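Local coordinates for eukaryotic peptide chain release factor GTP-binding subunit (Schizosaccharomyces pombe, PDB 1R5B), which serves as the GTP-binding subunit of a peptide chain release factor and belongs to the translational GTP-binding proteins related to elongation factor Tu, at residues Glu321-Ile326 / Gln334-Val339; Leu400-Lys403 / Arg409-Lys412. All coordinates share one frame; numbering follows the deposited sequence.

Contact 1: Glu321-Ile326 / Gln334-Val339; sequences EADEEI and QVRLRV
Glu321 and Asp323, in the turn between strands 311-319 and 325-330, reach Arg336 and Gln334 on strand 334-340, within the antiparallel beta barrel that follows the GTP-binding domain. The backbone of Arg336 already pairs with Tyr319, so its side chain is presented right beside the turn. Arg336 CG lies beside the backbone N (chi1 -67°) and the chain bends at chi2, carrying the guanidinium beneath the turn backbone, where CA of Glu321 sits 4.1 Å above the plane, over its centre. Arginine suits this place because its long chain spans the gap and its flat head can pack and donate at once. Arg336 NH1 donates to Asp323 OD1 at 3.3 Å, with an N-H...O angle of 150°. The acceptor lies near the guanidinium plane, while OD1 is met from above the carboxylate plane. This salt bridge is a long one, between an exposed carboxylate and a partly exposed guanidinium. Glu321 offers the second charge less directly: its OE2 is 5.1 Å from Arg336 NH2. Its carboxylate instead rests alongside the aliphatic part of Gln334, with Glu321 OE2 3.4 Å from Gln334 CG, the carboxylate and amide planes 29° apart. A water joins the charges: it donates to Glu321 OE2 at 3.0 Å and, in the guanidinium plane, accepts a weak bond from Arg336 NH2 at 3.4 Å.

Contact 2: Leu400-Lys403 / Arg409-Lys412; sequences LLHK and RKSK
The long irregular loop between strands 396-397 and 426-430 of the C-terminal beta domain folds back on itself where His402 and Lys403 meet Lys410 and Ser411. Neither piece is helix or strand, and van der Waals packing, rather than hydrogen bonding, joins them. The imidazole of His402 is the central piece. Its CG stands beside the backbone N (chi1 -65°), which brings the ring up to residues 410-411. Lys410 runs past the CD2-NE2 edge of the ring: Lys410 CB lies 3.7 Å from His402 CD2, while Lys410 CE, in the ring plane, comes within 3.7 Å of His402 NE2. A chi1 of 37° places Lys410 CG in the crowded position between its backbone N and carbonyl carbon, and a bend at chi3 turns the aliphatic chain along the ring edge. The backbone carbonyl of Lys410 also comes close here, Lys410 O lying 3.2 Å from His402 CB. Next to it, Ser411 CB packs 3.3 Å from Lys403 N, and Ser411 OG lies 3.8 Å from Lys403 CB. Serine is small enough for the two segments to draw this close, and its hydroxyl makes a weak bond to the carbonyl of Lys413. The histidine in turn is tied by a weak bond between ND1 and the carbonyl O of Ile425, just before strand 426-430. Because Lys410 NZ stands 4.2 Å from His402 NE2, the ammonium would tend to disfavour a second proton on the imidazole.

The two contacts lie in different domains and follow one another along the chain: contact 1 closes before contact 2 opens. Their centres are about 45 Å apart, and their nearest atoms about 32 Å. Contact 1 belongs to the antiparallel sheet built from strands between 275 and 353, whereas contact 2 sits in the loop joining strands 396-397 and 426-430 of the following antiparallel sheet, in which 396-397 is an outermost strand. Both lie on the surface of two consecutive beta domains that follow the GTP-binding domain in sequence, in the three-domain order familiar from elongation factor Tu. They share no strand and do not touch.

Contact 1: Glu321-Ile326 / Gln334-Val339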
ATOM      1  N   GLU A 321      12.544  -2.332 -13.811  1.00 42.45           N
ATOM      2  CA  GLU A 321      13.759  -1.518 -13.607  1.00 42.74           C
ATOM      3  C   GLU A 321      15.066  -2.192 -14.080  1.00 42.76           C
ATOM      4  O   GLU A 321      16.110  -1.529 -14.169  1.00 42.68           O
ATOM      5  CB  GLU A 321      13.884  -1.072 -12.130  1.00 42.91           C
ATOM      6  CG  GLU A 321      13.615   0.419 -11.894  1.00 43.36           C
ATOM      7  CD  GLU A 321      12.934   0.735 -10.559  1.00 43.58           C
ATOM      8  OE1 GLU A 321      12.602  -0.192  -9.782  1.00 43.56           O
ATOM      9  OE2 GLU A 321      12.730   1.937 -10.286  1.00 43.66           O
ATOM     10  N   ALA A 322      15.010  -3.498 -14.363  1.00 42.68           N
ATOM     11  CA  ALA A 322      16.116  -4.211 -15.023  1.00 42.63           C
ATOM     12  C   ALA A 322      15.844  -4.542 -16.511  1.00 42.62           C
ATOM     13  O   ALA A 322      16.230  -5.616 -16.994  1.00 42.77           O
ATOM     14  CB  ALA A 322      16.462  -5.479 -14.248  1.00 42.57           C
ATOM     15  N   ASP A 323      15.209  -3.600 -17.221  1.00 42.36           N
ATOM     16  CA  ASP A 323      14.837  -3.708 -18.650  1.00 41.96           C
ATOM     17  C   ASP A 323      14.607  -5.114 -19.242  1.00 41.63           C
ATOM     18  O   ASP A 323      15.072  -5.404 -20.343  1.00 41.91           O
ATOM     19  CB  ASP A 323      15.860  -2.950 -19.520  1.00 41.98           C
ATOM     20  CG  ASP A 323      15.800  -1.442 -19.324  1.00 41.97           C
ATOM     21  OD1 ASP A 323      14.707  -0.851 -19.503  1.00 42.20           O
ATOM     22  OD2 ASP A 323      16.802  -0.768 -19.005  1.00 40.84           O
ATOM     23  N   GLU A 324      13.896  -5.981 -18.528  1.00 41.24           N
ATOM     24  CA  GLU A 324      13.469  -7.265 -19.086  1.00 41.00           C
ATOM     25  C   GLU A 324      11.971  -7.212 -19.335  1.00 40.51           C
ATOM     26  O   GLU A 324      11.221  -6.632 -18.543  1.00 40.56           O
ATOM     27  CB  GLU A 324      13.808  -8.425 -18.144  1.00 41.27           C
ATOM     28  CG  GLU A 324      13.431  -9.810 -18.677  1.00 41.68           C
ATOM     29  CD  GLU A 324      14.539 -10.846 -18.516  1.00 42.37           C
ATOM     30  OE1 GLU A 324      15.635 -10.652 -19.090  1.00 42.37           O
ATOM     31  OE2 GLU A 324      14.314 -11.867 -17.827  1.00 42.95           O
ATOM     32  N   GLU A 325      11.537  -7.805 -20.442  1.00 39.88           N
ATOM     33  CA  GLU A 325      10.126  -7.805 -20.784  1.00 39.49           C
ATOM     34  C   GLU A 325       9.348  -8.745 -19.869  1.00 38.93           C
ATOM     35  O   GLU A 325       9.663  -9.933 -19.760  1.00 38.99           O
ATOM     36  CB  GLU A 325       9.896  -8.196 -22.244  1.00 39.53           C
ATOM     37  CG  GLU A 325       8.425  -8.409 -22.581  1.00 40.19           C
ATOM     38  CD  GLU A 325       8.066  -7.941 -23.969  1.00 40.83           C
ATOM     39  OE1 GLU A 325       7.917  -6.723 -24.155  1.00 41.82           O
ATOM     40  OE2 GLU A 325       7.929  -8.785 -24.875  1.00 42.70           O
ATOM     41  N   ILE A 326       8.330  -8.189 -19.223  1.00 38.15           N
ATOM     42  CA  ILE A 326       7.391  -8.950 -18.402  1.00 37.60           C
ATOM     43  C   ILE A 326       5.977  -8.793 -18.970  1.00 36.83           C
ATOM     44  O   ILE A 326       5.666  -7.805 -19.630  1.00 36.63           O
ATOM     45  CB  ILE A 326       7.456  -8.476 -16.930  1.00 37.73           C
ATOM     46  CG1 ILE A 326       7.110  -6.979 -16.827  1.00 37.57           C
ATOM     47  CG2 ILE A 326       8.848  -8.773 -16.348  1.00 37.51           C
ATOM     48  CD1 ILE A 326       7.098  -6.432 -15.421  1.00 37.83           C
ATOM     49  N   GLN A 334       7.566  -0.336 -10.458  1.00 32.95           N
ATOM     50  CA  GLN A 334       8.115   0.684 -11.337  1.00 33.31           C
ATOM     51  C   GLN A 334       8.294   0.050 -12.699  1.00 33.28           C
ATOM     52  O   GLN A 334       9.042  -0.904 -12.853  1.00 32.88           O
ATOM     53  CB  GLN A 334       9.452   1.223 -10.811  1.00 33.71           C
ATOM     54  CG  GLN A 334       9.503   2.775 -10.721  1.00 35.17           C
ATOM     55  CD  GLN A 334       9.360   3.297  -9.291  1.00 36.67           C
ATOM     56  OE1 GLN A 334       9.587   2.560  -8.330  1.00 39.22           O
ATOM     57  NE2 GLN A 334       9.010   4.568  -9.152  1.00 36.66           N
ATOM     58  N   VAL A 335       7.589   0.586 -13.687  1.00 33.85           N
ATOM     59  CA  VAL A 335       7.565   0.004 -15.018  1.00 34.23           C
ATOM     60  C   VAL A 335       7.946   0.999 -16.096  1.00 34.43           C
ATOM     61  O   VAL A 335       7.933   2.206 -15.882  1.00 34.16           O
ATOM     62  CB  VAL A 335       6.173  -0.569 -15.347  1.00 34.30           C
ATOM     63  CG1 VAL A 335       5.869  -1.752 -14.429  1.00 34.28           C
ATOM     64  CG2 VAL A 335       5.084   0.510 -15.241  1.00 34.62           C
ATOM     65  N   ARG A 336       8.293   0.452 -17.255  1.00 34.84           N
ATOM     66  CA  ARG A 336       8.568   1.215 -18.467  1.00 34.92           C
ATOM     67  C   ARG A 336       7.715   0.605 -19.574  1.00 34.78           C
ATOM     68  O   ARG A 336       7.861  -0.578 -19.901  1.00 34.46           O
ATOM     69  CB  ARG A 336      10.047   1.143 -18.823  1.00 34.87           C
ATOM     70  CG  ARG A 336      10.936   1.853 -17.818  1.00 35.77           C
ATOM     71  CD  ARG A 336      12.115   1.022 -17.330  1.00 37.02           C
ATOM     72  NE  ARG A 336      12.813   1.661 -16.210  1.00 37.52           N
ATOM     73  CZ  ARG A 336      14.141   1.788 -16.100  1.00 38.46           C
ATOM     74  NH1 ARG A 336      14.959   1.318 -17.035  1.00 38.58           N
ATOM     75  NH2 ARG A 336      14.661   2.388 -15.033  1.00 38.48           N
ATOM     76  N   LEU A 337       6.818   1.416 -20.124  1.00 34.57           N
ATOM     77  CA  LEU A 337       5.788   0.944 -21.022  1.00 34.58           C
ATOM     78  C   LEU A 337       5.987   1.504 -22.417  1.00 35.00           C
ATOM     79  O   LEU A 337       5.928   2.717 -22.607  1.00 35.09           O
ATOM     80  CB  LEU A 337       4.434   1.410 -20.510  1.00 34.66           C
ATOM     81  CG  LEU A 337       4.089   1.134 -19.041  1.00 34.65           C
ATOM     82  CD1 LEU A 337       2.678   1.591 -18.783  1.00 34.15           C
ATOM     83  CD2 LEU A 337       4.239  -0.345 -18.692  1.00 35.43           C
ATOM     84  N   ARG A 338       6.230   0.647 -23.401  1.00 35.04           N
ATOM     85  CA  ARG A 338       6.112   1.095 -24.779  1.00 35.47           C
ATOM     86  C   ARG A 338       4.632   1.247 -25.105  1.00 35.57           C
ATOM     87  O   ARG A 338       3.823   0.399 -24.737  1.00 35.58           O
ATOM     88  CB  ARG A 338       6.773   0.137 -25.770  1.00 35.51           C
ATOM     89  CG  ARG A 338       6.710   0.659 -27.207  1.00 36.01           C
ATOM     90  CD  ARG A 338       7.550  -0.102 -28.215  1.00 35.97           C
ATOM     91  NE  ARG A 338       8.978  -0.001 -27.922  1.00 36.46           N
ATOM     92  CZ  ARG A 338       9.685  -0.890 -27.233  1.00 36.39           C
ATOM     93  NH1 ARG A 338       9.119  -1.975 -26.727  1.00 36.52           N
ATOM     94  NH2 ARG A 338      10.981  -0.687 -27.044  1.00 37.54           N
ATOM     95  N   VAL A 339       4.291   2.331 -25.791  1.00 35.82           N
ATOM     96  CA  VAL A 339       2.906   2.618 -26.151  1.00 36.03           C
ATOM     97  C   VAL A 339       2.768   2.948 -27.629  1.00 36.08           C
ATOM     98  O   VAL A 339       3.718   3.358 -28.272  1.00 36.15           O
ATOM     99  CB  VAL A 339       2.305   3.770 -25.301  1.00 36.00           C
ATOM    100  CG1 VAL A 339       2.330   3.402 -23.833  1.00 35.96           C
ATOM    101  CG2 VAL A 339       3.038   5.087 -25.531  1.00 35.84           C
TER
HETATM  102  O   HOH W   1      12.492   3.738 -12.722  1.00 82.73           O

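Contact 2: Leu400-Lys403 / Arg409-Lys412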
ATOM      1  N   LEU A 400     -10.392  30.315   1.255  1.00 36.73           N
ATOM      2  CA  LEU A 400      -9.600  30.105   2.488  1.00 36.56           C
ATOM      3  C   LEU A 400     -10.558  29.965   3.662  1.00 36.58           C
ATOM      4  O   LEU A 400     -11.305  30.885   3.969  1.00 36.56           O
ATOM      5  CB  LEU A 400      -8.600  31.256   2.739  1.00 36.38           C
ATOM      6  CG  LEU A 400      -7.149  30.889   3.097  1.00 36.12           C
ATOM      7  CD1 LEU A 400      -6.438  30.279   1.908  1.00 36.85           C
ATOM      8  CD2 LEU A 400      -6.345  32.082   3.597  1.00 35.89           C
ATOM      9  N   LEU A 401     -10.533  28.802   4.305  1.00 36.86           N
ATOM     10  CA  LEU A 401     -11.604  28.393   5.218  1.00 37.01           C
ATOM     11  C   LEU A 401     -11.114  28.191   6.669  1.00 37.06           C
ATOM     12  O   LEU A 401     -11.714  28.745   7.607  1.00 37.25           O
ATOM     13  CB  LEU A 401     -12.309  27.129   4.673  1.00 36.98           C
ATOM     14  CG  LEU A 401     -13.778  27.235   4.224  1.00 36.68           C
ATOM     15  CD1 LEU A 401     -14.172  26.044   3.360  1.00 36.44           C
ATOM     16  CD2 LEU A 401     -14.732  27.366   5.415  1.00 36.61           C
ATOM     17  N   HIS A 402     -10.029  27.424   6.851  1.00 36.96           N
ATOM     18  CA  HIS A 402      -9.584  26.995   8.190  1.00 36.83           C
ATOM     19  C   HIS A 402      -8.064  27.058   8.454  1.00 36.79           C
ATOM     20  O   HIS A 402      -7.258  27.075   7.522  1.00 36.59           O
ATOM     21  CB  HIS A 402     -10.054  25.566   8.424  1.00 36.75           C
ATOM     22  CG  HIS A 402     -11.539  25.418   8.479  1.00 36.53           C
ATOM     23  ND1 HIS A 402     -12.321  25.377   7.347  1.00 36.32           N
ATOM     24  CD2 HIS A 402     -12.386  25.287   9.523  1.00 36.66           C
ATOM     25  CE1 HIS A 402     -13.585  25.236   7.690  1.00 36.28           C
ATOM     26  NE2 HIS A 402     -13.653  25.174   9.007  1.00 36.78           N
ATOM     27  N   LYS A 403      -7.705  27.067   9.744  1.00 36.78           N
ATOM     28  CA  LYS A 403      -6.314  27.096  10.229  1.00 36.80           C
ATOM     29  C   LYS A 403      -5.863  25.764  10.877  1.00 36.91           C
ATOM     30  O   LYS A 403      -5.008  25.067  10.330  1.00 36.63           O
ATOM     31  CB  LYS A 403      -6.141  28.254  11.222  1.00 36.83           C
ATOM     32  CG  LYS A 403      -4.701  28.687  11.470  1.00 36.50           C
ATOM     33  CD  LYS A 403      -4.616  30.184  11.778  1.00 35.56           C
ATOM     34  CE  LYS A 403      -5.444  30.549  12.990  1.00 35.51           C
ATOM     35  NZ  LYS A 403      -4.957  31.798  13.645  1.00 35.78           N
ATOM     36  N   ARG A 409      -8.673  20.586  15.070  1.00 39.04           N
ATOM     37  CA  ARG A 409     -10.074  20.796  15.437  1.00 38.51           C
ATOM     38  C   ARG A 409     -10.830  21.282  14.204  1.00 38.14           C
ATOM     39  O   ARG A 409     -11.614  20.529  13.616  1.00 38.25           O
ATOM     40  CB  ARG A 409     -10.199  21.766  16.613  1.00 38.39           C
ATOM     41  CG  ARG A 409     -10.003  21.096  17.965  1.00 38.29           C
ATOM     42  CD  ARG A 409      -9.545  22.040  19.085  1.00 38.61           C
ATOM     43  NE  ARG A 409     -10.609  22.361  20.038  1.00 38.68           N
ATOM     44  CZ  ARG A 409     -10.458  23.151  21.100  1.00 39.36           C
ATOM     45  NH1 ARG A 409      -9.283  23.715  21.365  1.00 39.77           N
ATOM     46  NH2 ARG A 409     -11.488  23.384  21.912  1.00 39.58           N
ATOM     47  N   LYS A 410     -10.575  22.520  13.796  1.00 37.50           N
ATOM     48  CA  LYS A 410     -10.981  22.990  12.467  1.00 37.19           C
ATOM     49  C   LYS A 410     -10.583  24.449  12.283  1.00 36.86           C
ATOM     50  O   LYS A 410      -9.700  24.743  11.486  1.00 36.86           O
ATOM     51  CB  LYS A 410     -12.489  22.777  12.175  1.00 37.17           C
ATOM     52  CG  LYS A 410     -13.466  22.980  13.357  1.00 36.88           C
ATOM     53  CD  LYS A 410     -14.840  23.473  12.893  1.00 36.06           C
ATOM     54  CE  LYS A 410     -14.832  24.955  12.548  1.00 35.50           C
ATOM     55  NZ  LYS A 410     -16.204  25.495  12.366  1.00 35.31           N
ATOM     56  N   SER A 411     -11.231  25.328  13.052  1.00 36.45           N
ATOM     57  CA  SER A 411     -11.079  26.790  13.015  1.00 36.15           C
ATOM     58  C   SER A 411     -12.402  27.444  12.643  1.00 36.02           C
ATOM     59  O   SER A 411     -12.897  27.272  11.529  1.00 35.95           O
ATOM     60  CB  SER A 411      -9.997  27.261  12.053  1.00 36.13           C
ATOM     61  OG  SER A 411      -9.811  28.659  12.146  1.00 35.46           O
ATOM     62  N   LYS A 412     -12.958  28.209  13.581  1.00 35.89           N
ATOM     63  CA  LYS A 412     -14.237  28.893  13.384  1.00 35.78           C
ATOM     64  C   LYS A 412     -14.116  30.214  12.602  1.00 35.79           C
ATOM     65  O   LYS A 412     -15.119  30.906  12.416  1.00 35.89           O
ATOM     66  CB  LYS A 412     -14.919  29.150  14.739  1.00 35.65           C
ATOM     67  CG  LYS A 412     -15.627  27.937  15.343  1.00 35.37           C
ATOM     68  CD  LYS A 412     -16.065  28.215  16.789  1.00 35.16           C
ATOM     69  CE  LYS A 412     -17.218  27.320  17.243  1.00 34.75           C
ATOM     70  NZ  LYS A 412     -18.164  28.042  18.135  1.00 33.16           N
TER